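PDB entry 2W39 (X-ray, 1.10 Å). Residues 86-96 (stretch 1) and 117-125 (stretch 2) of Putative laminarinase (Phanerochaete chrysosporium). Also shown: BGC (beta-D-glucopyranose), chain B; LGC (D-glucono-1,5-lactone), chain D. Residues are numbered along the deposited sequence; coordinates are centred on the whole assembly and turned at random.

Stretch 1, residues 86-96: VFDVRHMPQGC
Stretch 2 (117-125) DIIEGVNDQ

Two segments distant in sequence often meet through apolar side chains at one end and a charged anchor at the other, as residues 86-96 and 117-125 of this putative laminarinase illustrate. Their touching parts run in broadly the same direction, 28° apart, and converge: CA atoms lie 9.6 Å apart for Phe87 and Ile118, but 4.8 Å for Cys96 and Asn123.

Stretch 1 begins as extended strand (Phe87 phi/psi -115/116). Phe87 (chi1 m, chi2 -106°) points toward Ile118 (m, t), bringing CE2 within 3.8 Å of Ile118 CD1. Val89 (t) follows, its CG2 4.2 Å from CD1 of Ile119 (m, t). The chain turns a corner at Arg90, and Met92 (p, t, p) again faces stretch 2, setting CE 3.6 Å from Ile119 CG2. Ile119 thus packs against two residues spanning that corner, excluding water between hydrocarbon surfaces.

Polar chemistry then takes over. A water donates to Pro93 O (2.8 Å) and to Asp124 OD1 (2.7 Å). Gly95 N donates to Asp124 OD1 at 2.8 Å, nearly linearly (169°). Gly95 adopts 133/152, where a CB would jam against the preceding carbonyl. Asp124 (chi1 m, chi2 -33°) is presented by a type I' turn, Val122 to Gln125, closed by Gln125 N to Val122 O at 2.9 Å; Asn123 and Asp124 take 52/37 and 66/16.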

# COMPACT_ATOMS: atom_id res chain seq x y z
N VAL A 86 -10.65 0.24 -5.00
CA VAL A 86 -10.18 1.39 -5.76
C VAL A 86 -9.76 2.49 -4.78
O VAL A 86 -10.56 2.91 -3.94
CB VAL A 86 -11.26 1.94 -6.72
CG1 VAL A 86 -10.68 3.08 -7.55
CG2 VAL A 86 -11.79 0.82 -7.62
N PHE A 87 -8.53 2.96 -4.93
CA PHE A 87 -7.91 3.96 -4.06
C PHE A 87 -7.66 5.22 -4.87
O PHE A 87 -6.89 5.19 -5.83
CB PHE A 87 -6.55 3.45 -3.51
CG PHE A 87 -6.63 2.16 -2.72
CD1 PHE A 87 -6.51 2.17 -1.33
CD2 PHE A 87 -6.80 0.94 -3.36
CE1 PHE A 87 -6.57 0.98 -0.60
CE2 PHE A 87 -6.87 -0.26 -2.63
CZ PHE A 87 -6.77 -0.24 -1.25
N ASP A 88 -8.32 6.31 -4.49
CA ASP A 88 -8.13 7.62 -5.14
C ASP A 88 -7.20 8.40 -4.21
O ASP A 88 -7.62 8.84 -3.14
CB ASP A 88 -9.48 8.32 -5.34
CG ASP A 88 -9.37 9.66 -6.03
OD1 ASP A 88 -8.25 10.14 -6.27
OD2 ASP A 88 -10.43 10.24 -6.33
N VAL A 89 -5.93 8.51 -4.60
CA VAL A 89 -4.87 8.95 -3.70
C VAL A 89 -4.25 10.24 -4.23
O VAL A 89 -3.68 10.26 -5.32
CB VAL A 89 -3.78 7.88 -3.57
CG1 VAL A 89 -2.69 8.37 -2.62
CG2 VAL A 89 -4.36 6.54 -3.09
N ARG A 90 -4.38 11.32 -3.46
CA ARG A 90 -3.82 12.62 -3.83
C ARG A 90 -2.32 12.70 -3.54
O ARG A 90 -1.59 13.39 -4.24
CB ARG A 90 -4.55 13.76 -3.10
CG ARG A 90 -6.04 13.79 -3.37
CD ARG A 90 -6.65 15.09 -2.82
NE ARG A 90 -8.11 15.14 -2.91
CZ ARG A 90 -8.94 14.90 -1.91
NH1 ARG A 90 -8.51 14.54 -0.71
NH2 ARG A 90 -10.25 15.01 -2.12
N HIS A 91 -1.88 12.03 -2.47
CA HIS A 91 -0.51 12.16 -1.96
C HIS A 91 -0.18 10.89 -1.20
O HIS A 91 -1.04 10.35 -0.49
CB HIS A 91 -0.43 13.37 -1.03
CG HIS A 91 0.97 13.84 -0.72
ND1 HIS A 91 1.72 13.33 0.32
CD2 HIS A 91 1.71 14.83 -1.27
CE1 HIS A 91 2.87 13.98 0.38
NE2 HIS A 91 2.89 14.89 -0.58
N MET A 92 1.05 10.41 -1.33
CA MET A 92 1.54 9.32 -0.49
C MET A 92 2.77 9.79 0.28
O MET A 92 3.42 10.78 -0.10
CB MET A 92 1.89 8.07 -1.31
CG MET A 92 3.16 8.19 -2.15
SD MET A 92 3.73 6.63 -2.86
CE MET A 92 2.41 6.31 -4.07
N PRO A 93 3.11 9.12 1.38
CA PRO A 93 4.26 9.61 2.12
C PRO A 93 5.54 9.63 1.31
O PRO A 93 5.83 8.70 0.54
CB PRO A 93 4.38 8.62 3.28
CG PRO A 93 2.95 8.13 3.50
CD PRO A 93 2.39 8.04 2.09
N GLN A 94 6.34 10.66 1.56
CA GLN A 94 7.69 10.73 1.01
C GLN A 94 8.67 11.17 2.09
O GLN A 94 8.28 11.70 3.12
CB GLN A 94 7.75 11.65 -0.22
CG GLN A 94 7.43 13.10 0.10
CD GLN A 94 7.62 13.99 -1.11
OE1 GLN A 94 6.90 13.89 -2.10
NE2 GLN A 94 8.60 14.88 -1.03
N GLY A 95 9.94 10.89 1.81
CA GLY A 95 11.04 11.25 2.69
C GLY A 95 11.98 10.07 2.88
O GLY A 95 11.58 8.90 2.80
N CYS A 96 13.26 10.37 3.12
CA CYS A 96 14.20 9.34 3.51
C CYS A 96 13.68 8.56 4.71
O CYS A 96 13.21 9.15 5.69
CB CYS A 96 15.54 9.98 3.84
SG CYS A 96 16.53 10.33 2.35
N ASP A 117 0.27 -6.57 -2.07
CA ASP A 117 0.74 -5.20 -1.89
C ASP A 117 0.39 -4.43 -3.13
O ASP A 117 0.81 -4.79 -4.23
CB ASP A 117 2.24 -5.17 -1.63
CG ASP A 117 2.64 -6.09 -0.49
OD1 ASP A 117 2.00 -6.01 0.59
OD2 ASP A 117 3.53 -6.92 -0.67
N ILE A 118 -0.42 -3.38 -2.96
CA ILE A 118 -0.96 -2.61 -4.07
C ILE A 118 -0.11 -1.36 -4.33
O ILE A 118 0.26 -1.08 -5.47
CB ILE A 118 -2.44 -2.24 -3.80
CG1 ILE A 118 -3.26 -3.52 -3.59
CG2 ILE A 118 -2.99 -1.39 -4.93
CD1 ILE A 118 -4.67 -3.29 -3.01
N ILE A 119 0.17 -0.61 -3.25
CA ILE A 119 1.10 0.51 -3.27
C ILE A 119 2.18 0.19 -2.26
O ILE A 119 1.88 -0.09 -1.10
CB ILE A 119 0.43 1.83 -2.88
CG1 ILE A 119 -0.85 2.06 -3.71
CG2 ILE A 119 1.44 2.98 -3.03
CD1 ILE A 119 -1.65 3.30 -3.30
N GLU A 120 3.44 0.23 -2.67
CA GLU A 120 4.52 -0.02 -1.72
C GLU A 120 5.86 0.40 -2.28
O GLU A 120 6.16 0.15 -3.45
CB GLU A 120 4.62 -1.52 -1.39
CG GLU A 120 5.48 -1.77 -0.14
CD GLU A 120 5.71 -3.22 0.20
OE1 GLU A 120 5.40 -4.11 -0.63
OE2 GLU A 120 6.24 -3.47 1.31
N GLY A 121 6.68 1.00 -1.43
CA GLY A 121 8.08 1.24 -1.77
C GLY A 121 8.79 1.79 -0.55
O GLY A 121 8.23 1.84 0.54
N VAL A 122 10.05 2.18 -0.76
CA VAL A 122 10.87 2.69 0.32
C VAL A 122 11.74 3.84 -0.14
O VAL A 122 12.18 3.88 -1.29
CB VAL A 122 11.81 1.58 0.91
CG1 VAL A 122 11.00 0.45 1.49
CG2 VAL A 122 12.79 1.06 -0.13
N ASN A 123 12.00 4.76 0.79
CA ASN A 123 13.05 5.77 0.59
C ASN A 123 12.91 6.53 -0.71
O ASN A 123 13.91 6.87 -1.35
CB ASN A 123 14.44 5.13 0.68
CG ASN A 123 14.66 4.46 2.03
OD1 ASN A 123 14.28 5.00 3.06
ND2 ASN A 123 15.29 3.29 2.02
N ASP A 124 11.66 6.81 -1.10
CA ASP A 124 11.36 7.60 -2.30
C ASP A 124 11.78 6.94 -3.61
O ASP A 124 11.84 7.59 -4.65
CB ASP A 124 11.94 9.03 -2.18
CG ASP A 124 11.36 9.80 -1.01
OD1 ASP A 124 10.17 9.59 -0.68
OD2 ASP A 124 12.07 10.65 -0.43
N GLN A 125 12.04 5.64 -3.59
CA GLN A 125 12.54 4.97 -4.78
C GLN A 125 11.44 4.45 -5.69
O GLN A 125 10.93 3.35 -5.53
CB GLN A 125 13.48 3.82 -4.39
CG GLN A 125 14.69 4.27 -3.59
CD GLN A 125 15.50 5.31 -4.32
OE1 GLN A 125 16.17 4.99 -5.30
NE2 GLN A 125 15.44 6.55 -3.86
C2 BGC B . 5.67 -7.31 3.81
C3 BGC B . 4.73 -7.02 4.98
C4 BGC B . 4.60 -5.51 5.13
C5 BGC B . 3.86 -5.01 3.90
C6 BGC B . 3.58 -3.51 3.99
C1 BGC B . 5.52 -6.38 2.59
O1 BGC B . 6.81 -5.87 2.21
O2 BGC B . 5.51 -8.67 3.39
O3 BGC B . 5.20 -7.63 6.19
O4 BGC B . 3.89 -5.17 6.32
O5 BGC B . 4.61 -5.26 2.70
O6 BGC B . 4.75 -2.78 3.59
C1 LGC D . 5.26 -6.83 2.78
C2 LGC D . 5.44 -7.62 4.04
O5 LGC D . 4.42 -5.63 2.71
O1 LGC D . 5.84 -7.18 1.77
O2 LGC D . 5.14 -9.01 3.82
C3 LGC D . 4.60 -7.03 5.18
O3 LGC D . 5.11 -7.48 6.45
C4 LGC D . 4.60 -5.51 5.11
O4 LGC D . 4.06 -4.93 6.29
C5 LGC D . 3.77 -5.12 3.89
C6 LGC D . 3.56 -3.62 3.69
O6 LGC D . 4.79 -2.89 3.65
O HOH W 1 7.92 8.12 -1.24